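Local coordinates for protein beta-1,4-mannanase (Cryptopygus antarcticus, PDB 4OOZ) that hydrolyses internal beta-1,4-mannosidic linkages in mannans, galactomannans and glucomannans, releasing mainly short manno-oligosaccharides, at residues F44-Y49 and R81-V86. Residues are numbered along the deposited sequence; the frame is centred on the assembly and turned at random.
With BMA (beta-D-mannopyranose), chain G.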
# COMPACT_ATOMS: atom_id res chain seq x y z
N PHE A 44 7.15 5.65 5.30
CA PHE A 44 7.42 5.78 6.72
C PHE A 44 7.46 4.36 7.19
O PHE A 44 8.38 3.93 7.90
CB PHE A 44 6.33 6.55 7.48
CG PHE A 44 6.26 8.01 7.17
CD1 PHE A 44 7.17 8.61 6.31
CD2 PHE A 44 5.29 8.80 7.76
CE1 PHE A 44 7.10 9.96 6.04
CE2 PHE A 44 5.21 10.15 7.50
CZ PHE A 44 6.11 10.73 6.63
N ALA A 45 6.45 3.63 6.74
CA ALA A 45 6.04 2.33 7.25
C ALA A 45 5.66 2.44 8.72
O ALA A 45 4.55 2.06 9.09
CB ALA A 45 7.12 1.30 7.04
N TRP A 46 6.56 2.98 9.55
CA TRP A 46 6.25 3.23 10.96
C TRP A 46 7.28 4.08 11.69
O TRP A 46 8.40 4.28 11.22
CB TRP A 46 6.07 1.91 11.71
CG TRP A 46 7.28 1.03 11.71
CD1 TRP A 46 8.35 1.09 12.56
CD2 TRP A 46 7.53 -0.07 10.83
NE1 TRP A 46 9.25 0.11 12.25
CE2 TRP A 46 8.77 -0.63 11.20
CE3 TRP A 46 6.82 -0.64 9.76
CZ2 TRP A 46 9.33 -1.71 10.53
CZ3 TRP A 46 7.38 -1.72 9.11
CH2 TRP A 46 8.61 -2.25 9.49
N ARG A 47 6.87 4.58 12.85
CA ARG A 47 7.78 5.14 13.85
C ARG A 47 7.93 4.10 14.95
O ARG A 47 9.04 3.74 15.34
CB ARG A 47 7.24 6.46 14.40
CG ARG A 47 7.84 6.87 15.73
CD ARG A 47 9.27 7.36 15.60
NE ARG A 47 9.76 7.92 16.86
CZ ARG A 47 10.94 8.52 17.00
NH1 ARG A 47 11.75 8.64 15.96
NH2 ARG A 47 11.30 8.99 18.18
N SER A 48 6.79 3.62 15.45
CA SER A 48 6.75 2.49 16.37
C SER A 48 5.95 1.37 15.72
O SER A 48 4.77 1.53 15.44
CB SER A 48 6.11 2.89 17.70
OG SER A 48 6.82 3.95 18.32
N TYR A 49 6.60 0.24 15.50
CA TYR A 49 6.00 -0.87 14.76
C TYR A 49 4.68 -1.35 15.35
O TYR A 49 4.66 -2.06 16.36
CB TYR A 49 6.98 -2.04 14.68
CG TYR A 49 6.56 -3.12 13.72
CD1 TYR A 49 6.47 -2.86 12.36
CD2 TYR A 49 6.27 -4.40 14.16
CE1 TYR A 49 6.09 -3.84 11.47
CE2 TYR A 49 5.89 -5.39 13.28
CZ TYR A 49 5.81 -5.10 11.93
OH TYR A 49 5.43 -6.07 11.04
N ARG A 81 3.76 6.32 2.71
CA ARG A 81 3.08 5.06 2.96
C ARG A 81 3.23 4.66 4.43
O ARG A 81 4.34 4.40 4.89
CB ARG A 81 3.61 3.96 2.04
CG ARG A 81 2.86 2.64 2.13
CD ARG A 81 3.25 1.74 0.97
NE ARG A 81 2.65 0.41 1.05
CZ ARG A 81 3.31 -0.69 1.40
NH1 ARG A 81 4.60 -0.62 1.72
NH2 ARG A 81 2.69 -1.86 1.43
N VAL A 82 2.12 4.61 5.15
CA VAL A 82 2.15 4.34 6.58
C VAL A 82 1.30 3.13 6.97
O VAL A 82 0.14 3.00 6.56
CB VAL A 82 1.67 5.57 7.38
CG1 VAL A 82 2.72 6.66 7.33
CG2 VAL A 82 0.37 6.09 6.82
N TRP A 83 1.88 2.24 7.77
CA TRP A 83 1.17 1.04 8.23
C TRP A 83 0.32 1.35 9.46
O TRP A 83 0.63 2.24 10.24
CB TRP A 83 2.16 -0.09 8.53
CG TRP A 83 2.90 -0.60 7.33
CD1 TRP A 83 2.97 -0.00 6.10
CD2 TRP A 83 3.66 -1.81 7.23
NE1 TRP A 83 3.73 -0.76 5.25
CE2 TRP A 83 4.16 -1.88 5.91
CE3 TRP A 83 3.96 -2.84 8.12
CZ2 TRP A 83 4.95 -2.94 5.47
CZ3 TRP A 83 4.74 -3.89 7.68
CH2 TRP A 83 5.23 -3.93 6.37
N VAL A 84 -0.77 0.59 9.63
CA VAL A 84 -1.71 0.86 10.71
C VAL A 84 -1.88 -0.34 11.66
O VAL A 84 -1.24 -0.39 12.71
CB VAL A 84 -3.09 1.26 10.15
CG1 VAL A 84 -4.04 1.64 11.28
CG2 VAL A 84 -2.95 2.41 9.18
N HIS A 85 -2.73 -1.29 11.29
CA HIS A 85 -3.00 -2.45 12.14
C HIS A 85 -1.76 -3.31 12.33
O HIS A 85 -1.48 -3.77 13.43
CB HIS A 85 -4.14 -3.30 11.56
CG HIS A 85 -5.43 -2.56 11.41
ND1 HIS A 85 -5.70 -1.39 12.08
CD2 HIS A 85 -6.53 -2.85 10.67
CE1 HIS A 85 -6.92 -0.97 11.76
NE2 HIS A 85 -7.44 -1.84 10.91
N VAL A 86 -1.05 -3.54 11.23
CA VAL A 86 0.17 -4.35 11.23
C VAL A 86 -0.09 -5.76 11.76
O VAL A 86 -0.61 -6.60 11.04
CB VAL A 86 1.30 -3.68 12.04
CG1 VAL A 86 2.61 -4.36 11.76
CG2 VAL A 86 1.39 -2.20 11.70
C1 BMA G . 8.37 -5.07 4.28
C2 BMA G . 8.29 -6.26 3.37
C3 BMA G . 9.35 -7.26 3.77
C4 BMA G . 10.74 -6.60 3.78
C5 BMA G . 10.74 -5.27 4.56
C6 BMA G . 12.00 -4.48 4.29
O1 BMA G . 7.40 -4.17 3.82
O2 BMA G . 8.62 -5.85 2.05
O3 BMA G . 9.37 -8.37 2.88
O4 BMA G . 11.67 -7.48 4.39
O5 BMA G . 9.62 -4.45 4.15
O6 BMA G . 12.97 -5.33 3.70
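W83 lies against the end of the strand at A45 with the root of its side chain, and against W46 and Y49 with its six-membered ring, and shows how a sugar-binding aromatic can be set by its neighbours. At the root, CB lies 3.3 Å from A45 O, the carbonyl that also accepts the backbone N-H of W83 (N to O 3.0 Å). CB already points toward 44-49, and CG is anti to the carbonyl carbon (chi1 -65°), beside the backbone N. CG stays close to A45 O, and CD1 passes near A45 CA, which sits over one indole face. NE1 stands above the guanidinium of R81, while R81 NH1 approaches the indole rim in plane. Further along, CE3 and CZ3 receive CZ3 of W46, which is 3.7 Å from W83 CZ3; the edge of W46 points at the face of W83, an edge-to-face pair with planes at 60°. W83 CZ3 also reaches the edge of the Y49 ring. CZ2 and, a little farther, CH2 come near O1 of a bound mannose at the indole edge, CZ2 to O1 3.2 Å. The two strands are the first and second of the (beta/alpha)8 barrel of glycoside hydrolase family 5, joined through helix 58-74 in a beta-alpha-beta crossover, and W83 rises from the C-terminal end of its strand, where substrate binds. R81, two residues earlier on the strand, forms salt bridges with E177 and E312, the latter probably the nucleophile; R81 O accepts A45 N at 2.9 Å. Y49 lays a ring face over V86 CG1, a CH-pi contact 3.7 Å from the ring centroid, and its OH is hydrogen-bonded to OE1 of E87. On the barrel's outer side, F44 CD2 packs 3.4 Å from V82 CG1, and the phenyl ring meets W68 edge-to-face.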